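Local coordinates for protein beta-galactosidase (Bacillus circulans subsp. alkalophilus, PDB 3TTY) that hydrolyses terminal non-reducing beta-D-galactose residues in beta-galactosides as a TIM-barrel glycoside hydrolase whose chains assemble as a trimer, and binds galactose in its barrel domain, at residues G535-R538 / G539-C543; S587-D590 / A591-Q595. All blocks are in the same frame, centred on the assembly; numbering follows the deposited sequence.

How the contacts relate
Both contacts belong to the trimerisation domain, and their centres lie about 8 Å apart. Contact 1 comes first in the chain and ends on strand 540-544. Contact 2 starts on strand 587-589, the antiparallel neighbour of that strand and an outermost strand of the mixed sheet within this chain. The two contacts meet directly. Ser542 OG lies 2.8 Å from Asp590 OD2, a probable hydrogen bond that ties the strand of contact 1 to the helix cap of contact 2. Leu537 CD1 also packs 3.3 Å from Phe593 O. Neither contact includes a residue of the galactose pocket or the zinc site, and no other chain of the assembly touches them.

Contact 1: residues G535-R538 / G539-C543; sequences GGLR and GSYSC
The ring of Tyr541 has different neighbours on its two sides, and the backbone of Arg538 meets it at the rim. Over one face, a water oxygen sits 3.8 Å above the ring plane, displaced toward the rim. From the other side of the plane Leu537 CD1 comes in obliquely, 3.8 Å from Tyr541 CZ. Arg538 N lies at the ring edge, in plane.

The contact is local. It closes the end of a beta-hairpin, where the loop after strand 525-530 turns into the antiparallel strand 540-544. Tyr541 is the second residue of that strand. Its CG is anti to the carbonyl carbon and beside the backbone N (chi1 -56°), which sends the ring back toward the loop. There the phenol oxygen acts as an acceptor: Arg538 N donates to Tyr541 OH over 3.0 Å, with an N-H...O angle of 156°. A phenylalanine in its place would probably leave Arg538 N without this acceptor and the loop less firmly tied to the strand.

Leu530 of the preceding strand touches both Leu537 and Tyr541, and Phe593 of helix 591-604 also packs on Leu537.

Gly539 makes the turn into the strand with a positive phi of 73°. The turn is bridged by the same water that lies over the ring. The water oxygen lies 2.6 Å from Arg538 O and 3.0 Å from Ser540 O, donating to both.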
loop_
_atom_site.group_PDB
_atom_site.type_symbol
_atom_site.label_atom_id
_atom_site.label_comp_id
_atom_site.label_asym_id
_atom_site.label_seq_id
_atom_site.Cartn_x
_atom_site.Cartn_y
_atom_site.Cartn_z
ATOM N N GLY A 535 25.588 -38.649 11.883
ATOM C CA GLY A 535 26.550 -37.882 11.123
ATOM C C GLY A 535 26.682 -36.503 11.713
ATOM O O GLY A 535 26.809 -36.358 12.930
ATOM N N GLY A 536 26.626 -35.486 10.858
ATOM C CA GLY A 536 26.748 -34.111 11.301
ATOM C C GLY A 536 25.514 -33.555 11.988
ATOM O O GLY A 536 25.472 -32.375 12.308
ATOM N N LEU A 537 24.504 -34.388 12.219
ATOM C CA LEU A 537 23.257 -33.905 12.836
ATOM C C LEU A 537 23.117 -34.440 14.265
ATOM O O LEU A 537 23.270 -35.638 14.504
ATOM C CB LEU A 537 22.052 -34.320 11.987
ATOM C CG LEU A 537 21.114 -33.325 11.279
ATOM C CD1 LEU A 537 21.799 -32.033 10.857
ATOM C CD2 LEU A 537 20.416 -34.005 10.073
ATOM N N ARG A 538 22.820 -33.555 15.212
ATOM C CA ARG A 538 22.872 -33.917 16.622
ATOM C C ARG A 538 22.135 -32.920 17.513
ATOM O O ARG A 538 22.251 -31.705 17.342
ATOM C CB ARG A 538 24.338 -34.026 17.039
ATOM C CG ARG A 538 24.584 -34.224 18.510
ATOM C CD ARG A 538 26.061 -34.534 18.758
ATOM N NE ARG A 538 26.942 -33.781 17.866
ATOM C CZ ARG A 538 27.372 -32.543 18.103
ATOM N NH1 ARG A 538 27.003 -31.907 19.210
ATOM N NH2 ARG A 538 28.171 -31.937 17.231
ATOM N N GLY A 539 21.373 -33.436 18.470
ATOM C CA GLY A 539 20.616 -32.584 19.373
ATOM C C GLY A 539 19.421 -31.926 18.703
ATOM O O GLY A 539 18.718 -32.560 17.915
ATOM N N SER A 540 19.203 -30.650 19.010
ATOM C CA SER A 540 18.026 -29.915 18.548
ATOM C C SER A 540 18.357 -28.837 17.529
ATOM O O SER A 540 19.431 -28.231 17.583
ATOM C CB SER A 540 17.310 -29.263 19.735
ATOM O OG SER A 540 16.746 -30.246 20.583
ATOM N N TYR A 541 17.428 -28.600 16.603
ATOM C CA TYR A 541 17.518 -27.459 15.685
ATOM C C TYR A 541 16.156 -26.774 15.626
ATOM O O TYR A 541 15.163 -27.325 16.085
ATOM C CB TYR A 541 17.938 -27.899 14.283
ATOM C CG TYR A 541 19.242 -28.658 14.235
ATOM C CD1 TYR A 541 20.444 -28.009 13.964
ATOM C CD2 TYR A 541 19.274 -30.027 14.469
ATOM C CE1 TYR A 541 21.642 -28.705 13.927
ATOM C CE2 TYR A 541 20.459 -30.736 14.425
ATOM C CZ TYR A 541 21.643 -30.069 14.160
ATOM O OH TYR A 541 22.820 -30.777 14.129
ATOM N N SER A 542 16.098 -25.569 15.075
ATOM C CA SER A 542 14.806 -24.908 14.946
ATOM C C SER A 542 14.224 -25.134 13.555
ATOM O O SER A 542 14.963 -25.382 12.594
ATOM C CB SER A 542 14.920 -23.416 15.250
ATOM O OG SER A 542 15.920 -22.829 14.444
ATOM N N CYS A 543 12.899 -25.075 13.455
ATOM C CA CYS A 543 12.250 -25.120 12.152
ATOM C C CYS A 543 11.031 -24.224 12.200
ATOM O O CYS A 543 10.601 -23.831 13.277
ATOM C CB CYS A 543 11.855 -26.548 11.778
ATOM S SG CYS A 543 10.545 -27.238 12.814
HETATM O O HOH W 1 22.319 -29.141 17.826
#

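Contact 2: residues S587-D590 / A591-Q595; sequences SSPD and ADFLQ
Asp590 is the N-cap of helix 591-604, and its carboxylate grips the first turn. Phe593 N donates to Asp590 OD1 over 2.8 Å, at an N-H...O angle of 169°. The donor meets this oxygen nearly along its C-O axis. Asp590 CG stands between its own backbone N and carbonyl carbon (chi1 68°), and this rotation swings OD1 over the helix start. The other oxygen, OD2, is bonded to Ser542 OG of strand 540-544, which helps hold the carboxylate in this rotation. Asp592 N is also near, 3.2 Å from Asp590 OD1. The amides at this helix end would be expected to stabilise a negative charge on the carboxylate. The backbone of the same residue opens the regular helical pattern: Leu594 N bonds to Asp590 O over 3.2 Å.

The contact is a strand-to-helix junction. Strand 587-589 ends at Pro589, and the first turn, 591-595, runs at 91° to the strand segment. Pro589 fills the corner with its ring. Its CB lies 3.4 Å from Phe593 CD2, where the two side chains meet obliquely. Pro589 CG reaches Leu594 CD2 at 4.0 Å, and these side chains cross at about a right angle. Ile528 of strand 525-530 touches both Pro589 and Phe593, while helix 423-435 packs on Leu594 through Lys429, Tyr430 and Ala433. Within the helix, Gln595 N donates to Ala591 O at 2.9 Å.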
loop_
_atom_site.group_PDB
_atom_site.type_symbol
_atom_site.label_atom_id
_atom_site.label_comp_id
_atom_site.label_asym_id
_atom_site.label_seq_id
_atom_site.Cartn_x
_atom_site.Cartn_y
_atom_site.Cartn_z
ATOM N N SER A 587 9.328 -29.894 7.752
ATOM C CA SER A 587 9.228 -28.478 8.078
ATOM C C SER A 587 10.327 -27.715 7.357
ATOM O O SER A 587 11.142 -28.312 6.647
ATOM C CB SER A 587 9.326 -28.268 9.590
ATOM O OG SER A 587 8.922 -26.970 9.958
ATOM N N SER A 588 10.325 -26.399 7.504
ATOM C CA SER A 588 11.392 -25.572 6.959
ATOM C C SER A 588 12.418 -25.349 8.053
ATOM O O SER A 588 12.163 -24.608 9.020
ATOM C CB SER A 588 10.863 -24.227 6.467
ATOM O OG SER A 588 11.881 -23.534 5.760
ATOM N N PRO A 589 13.583 -25.992 7.911
ATOM C CA PRO A 589 14.575 -26.067 8.985
ATOM C C PRO A 589 15.617 -24.951 8.906
ATOM O O PRO A 589 15.868 -24.431 7.815
ATOM C CB PRO A 589 15.242 -27.433 8.742
ATOM C CG PRO A 589 14.706 -27.933 7.374
ATOM C CD PRO A 589 14.018 -26.758 6.735
ATOM N N ASP A 590 16.212 -24.597 10.048
ATOM C CA ASP A 590 17.286 -23.603 10.074
ATOM C C ASP A 590 18.524 -24.071 9.316
ATOM O O ASP A 590 18.610 -25.225 8.883
ATOM C CB ASP A 590 17.650 -23.193 11.508
ATOM C CG ASP A 590 18.310 -24.316 12.305
ATOM O OD1 ASP A 590 19.046 -25.149 11.727
ATOM O OD2 ASP A 590 18.100 -24.341 13.536
ATOM N N ALA A 591 19.479 -23.162 9.168
ATOM C CA ALA A 591 20.624 -23.370 8.295
ATOM C C ALA A 591 21.592 -24.411 8.835
ATOM O O ALA A 591 22.246 -25.126 8.066
ATOM C CB ALA A 591 21.352 -22.040 8.044
ATOM N N ASP A 592 21.705 -24.485 10.154
ATOM C CA ASP A 592 22.593 -25.468 10.763
ATOM C C ASP A 592 22.084 -26.878 10.462
ATOM O O ASP A 592 22.872 -27.772 10.134
ATOM C CB ASP A 592 22.728 -25.248 12.279
ATOM C CG ASP A 592 23.390 -23.914 12.630
ATOM O OD1 ASP A 592 24.198 -23.385 11.817
ATOM O OD2 ASP A 592 23.093 -23.395 13.729
ATOM N N PHE A 593 20.770 -27.078 10.563
ATOM C CA PHE A 593 20.199 -28.378 10.222
ATOM C C PHE A 593 20.518 -28.752 8.782
ATOM O O PHE A 593 21.032 -29.839 8.517
ATOM C CB PHE A 593 18.684 -28.420 10.436
ATOM C CG PHE A 593 18.061 -29.728 10.017
ATOM C CD1 PHE A 593 17.980 -30.789 10.909
ATOM C CD2 PHE A 593 17.592 -29.905 8.723
ATOM C CE1 PHE A 593 17.416 -31.988 10.530
ATOM C CE2 PHE A 593 17.031 -31.103 8.337
ATOM C CZ PHE A 593 16.945 -32.148 9.247
ATOM N N LEU A 594 20.217 -27.847 7.853
ATOM C CA LEU A 594 20.483 -28.103 6.439
ATOM C C LEU A 594 21.964 -28.329 6.148
ATOM O O LEU A 594 22.311 -29.108 5.261
ATOM C CB LEU A 594 19.897 -27.003 5.549
ATOM C CG LEU A 594 18.361 -26.985 5.481
ATOM C CD1 LEU A 594 17.878 -25.804 4.652
ATOM C CD2 LEU A 594 17.803 -28.301 4.931
ATOM N N GLN A 595 22.835 -27.660 6.898
ATOM C CA GLN A 595 24.259 -27.945 6.796
ATOM C C GLN A 595 24.520 -29.425 7.068
ATOM O O GLN A 595 25.139 -30.112 6.256
ATOM C CB GLN A 595 25.069 -27.093 7.777
ATOM C CG GLN A 595 26.468 -27.644 8.017
ATOM C CD GLN A 595 27.356 -26.720 8.838
ATOM O OE1 GLN A 595 28.543 -26.573 8.543
ATOM N NE2 GLN A 595 26.792 -26.105 9.880
#